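Local coordinates for osmotically inducible lipoprotein OsmE (Pseudomonas aeruginosa PAO1, PDB 4DM5), which is of unknown function but is a putative lipoprotein, probably membrane-attached and induced by osmotic stress, with a domain of the BamE family, at residues E18-D23 against Q65-S70. Numbering follows the deposited sequence.
Sequences EPLVKD and QPFYVS
Phe67 extends its ring from strand 63-71 against one turn of helix 19-22, where Leu20 and Val21 receive it. With CG anti to the backbone N (chi1 -165°), the ring stands off its strand toward the helix, and a large flat side chain suits this place because it can touch two successive helical residues at once. Its CE2 lies 3.9 Å from CB of Leu20 and, on the same carbon, 3.6 Å from the Leu20 carbonyl O, which comes in obliquely to the ring. On the same side of the ring, but toward CE1 and CZ, comes Val21: its CG2 methyl, set anti to the carbonyl carbon and so brought to the ring, is 3.8 Å from Phe67 CE1 and makes an off-centre CH-pi contact, 29° off the ring normal. A short apolar side chain suits this partly exposed helix position beside an aromatic ring. This is the helix-on-sheet packing of a small alpha+beta domain of the BamE family, in which a four-stranded antiparallel sheet carries the short helix on one face. Strand alternation decides which residues take part: Phe67 and Val69 point toward the helix, whereas the CB of the intervening Tyr68 is directed away from it, and its side chain touches Cys85 and Leu88 of helix 85-94. Leu20, whose longer branched side chain carries a methyl beyond CB, also sets CD2 4.2 Å from CG2 of Val69, a looser apolar contact; valine, beta-branched, is at home in an extended strand. No hydrogen bond joins the two segments. Beyond them, Leu20 touches Tyr56 of the neighbouring strand 52-60, and Phe82 packs edge-to-face with the Phe67 ring.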
loop_
_atom_site.group_PDB
_atom_site.type_symbol
_atom_site.label_atom_id
_atom_site.label_comp_id
_atom_site.label_asym_id
_atom_site.label_seq_id
_atom_site.Cartn_x
_atom_site.Cartn_y
_atom_site.Cartn_z
ATOM N N GLU A 18 5.511 -1.030 -11.712
ATOM C CA GLU A 18 5.936 -1.555 -10.355
ATOM C C GLU A 18 4.958 -2.661 -9.961
ATOM O O GLU A 18 3.781 -2.474 -10.037
ATOM C CB GLU A 18 5.841 -0.488 -9.331
ATOM C CG GLU A 18 6.942 0.490 -9.395
ATOM C CD GLU A 18 8.278 -0.204 -9.041
ATOM O OE1 GLU A 18 8.421 -0.949 -8.012
ATOM O OE2 GLU A 18 9.206 -0.028 -9.804
ATOM N N PRO A 19 5.483 -3.821 -9.495
ATOM C CA PRO A 19 4.586 -4.909 -9.100
ATOM C C PRO A 19 3.496 -4.525 -8.082
ATOM O O PRO A 19 2.329 -4.966 -8.246
ATOM C CB PRO A 19 5.510 -5.994 -8.482
ATOM C CG PRO A 19 6.786 -5.725 -9.230
ATOM C CD PRO A 19 6.898 -4.196 -9.437
ATOM N N LEU A 20 3.842 -3.665 -7.094
ATOM C CA LEU A 20 2.825 -3.241 -6.171
ATOM C C LEU A 20 1.654 -2.497 -6.795
ATOM O O LEU A 20 0.506 -2.505 -6.296
ATOM C CB LEU A 20 3.404 -2.362 -5.091
ATOM C CG LEU A 20 4.146 -3.280 -4.078
ATOM C CD1 LEU A 20 5.087 -2.335 -3.286
ATOM C CD2 LEU A 20 3.216 -4.114 -3.111
ATOM N N VAL A 21 1.955 -1.809 -7.890
ATOM C CA VAL A 21 0.977 -0.975 -8.597
ATOM C C VAL A 21 0.305 -1.840 -9.631
ATOM O O VAL A 21 -0.947 -1.759 -9.767
ATOM C CB VAL A 21 1.723 0.170 -9.300
ATOM C CG1 VAL A 21 0.735 1.003 -10.151
ATOM C CG2 VAL A 21 2.331 1.026 -8.243
ATOM N N LYS A 22 1.029 -2.621 -10.431
ATOM C CA LYS A 22 0.443 -3.296 -11.515
ATOM C C LYS A 22 -0.312 -4.573 -11.109
ATOM O O LYS A 22 -1.339 -4.948 -11.763
ATOM C CB LYS A 22 1.566 -3.652 -12.471
ATOM C CG LYS A 22 1.000 -4.156 -13.817
ATOM C CD LYS A 22 2.170 -4.183 -14.761
ATOM C CE LYS A 22 3.039 -5.369 -14.432
ATOM N NZ LYS A 22 2.625 -6.565 -15.240
ATOM N N ASP A 23 0.186 -5.236 -10.032
ATOM C CA ASP A 23 -0.285 -6.622 -9.858
ATOM C C ASP A 23 -1.122 -6.848 -8.604
ATOM O O ASP A 23 -1.732 -7.950 -8.477
ATOM C CB ASP A 23 0.879 -7.558 -9.738
ATOM C CG ASP A 23 1.709 -7.565 -11.010
ATOM O OD1 ASP A 23 1.165 -7.433 -12.146
ATOM O OD2 ASP A 23 2.944 -7.729 -10.834
ATOM N N GLN A 65 8.786 7.184 -4.069
ATOM C CA GLN A 65 7.417 7.511 -3.909
ATOM C C GLN A 65 6.803 6.552 -2.868
ATOM O O GLN A 65 6.786 5.331 -3.044
ATOM C CB GLN A 65 6.750 7.214 -5.211
ATOM C CG GLN A 65 5.262 7.418 -5.255
ATOM C CD GLN A 65 4.813 8.722 -4.736
ATOM O OE1 GLN A 65 5.342 9.798 -5.290
ATOM N NE2 GLN A 65 4.021 8.761 -3.674
ATOM N N PRO A 66 6.240 7.095 -1.803
ATOM C CA PRO A 66 5.527 6.257 -0.832
ATOM C C PRO A 66 4.342 5.556 -1.507
ATOM O O PRO A 66 3.663 6.073 -2.398
ATOM C CB PRO A 66 5.035 7.250 0.199
ATOM C CG PRO A 66 6.150 8.294 0.178
ATOM C CD PRO A 66 6.328 8.481 -1.303
ATOM N N PHE A 67 4.037 4.350 -0.993
ATOM C CA PHE A 67 2.919 3.592 -1.467
ATOM C C PHE A 67 2.421 2.760 -0.292
ATOM O O PHE A 67 3.224 2.337 0.554
ATOM C CB PHE A 67 3.352 2.659 -2.608
ATOM C CG PHE A 67 2.195 2.115 -3.383
ATOM C CD1 PHE A 67 1.542 2.840 -4.382
ATOM C CD2 PHE A 67 1.840 0.772 -3.202
ATOM C CE1 PHE A 67 0.519 2.262 -5.091
ATOM C CE2 PHE A 67 0.775 0.225 -3.919
ATOM C CZ PHE A 67 0.088 0.982 -4.903
ATOM N N TYR A 68 1.167 2.420 -0.302
ATOM C CA TYR A 68 0.588 1.518 0.758
ATOM C C TYR A 68 -0.285 0.474 0.090
ATOM O O TYR A 68 -0.865 0.683 -0.989
ATOM C CB TYR A 68 -0.189 2.283 1.824
ATOM C CG TYR A 68 -1.589 2.585 1.469
ATOM C CD1 TYR A 68 -2.653 1.701 1.647
ATOM C CD2 TYR A 68 -1.906 3.841 0.835
ATOM C CE1 TYR A 68 -3.938 1.907 1.240
ATOM C CE2 TYR A 68 -3.243 4.121 0.480
ATOM C CZ TYR A 68 -4.250 3.138 0.620
ATOM O OH TYR A 68 -5.553 3.400 0.274
ATOM N N VAL A 69 -0.440 -0.636 0.811
ATOM C CA VAL A 69 -1.556 -1.541 0.554
ATOM C C VAL A 69 -2.286 -1.840 1.877
ATOM O O VAL A 69 -1.585 -2.083 2.889
ATOM C CB VAL A 69 -0.997 -2.909 0.008
ATOM C CG1 VAL A 69 -2.151 -3.892 -0.246
ATOM C CG2 VAL A 69 -0.237 -2.684 -1.304
ATOM N N SER A 70 -3.595 -1.642 1.856
ATOM C CA SER A 70 -4.356 -1.914 3.094
ATOM C C SER A 70 -5.195 -3.144 2.923
ATOM O O SER A 70 -5.601 -3.536 1.807
ATOM C CB SER A 70 -5.220 -0.703 3.451
ATOM O OG SER A 70 -6.242 -0.444 2.470
#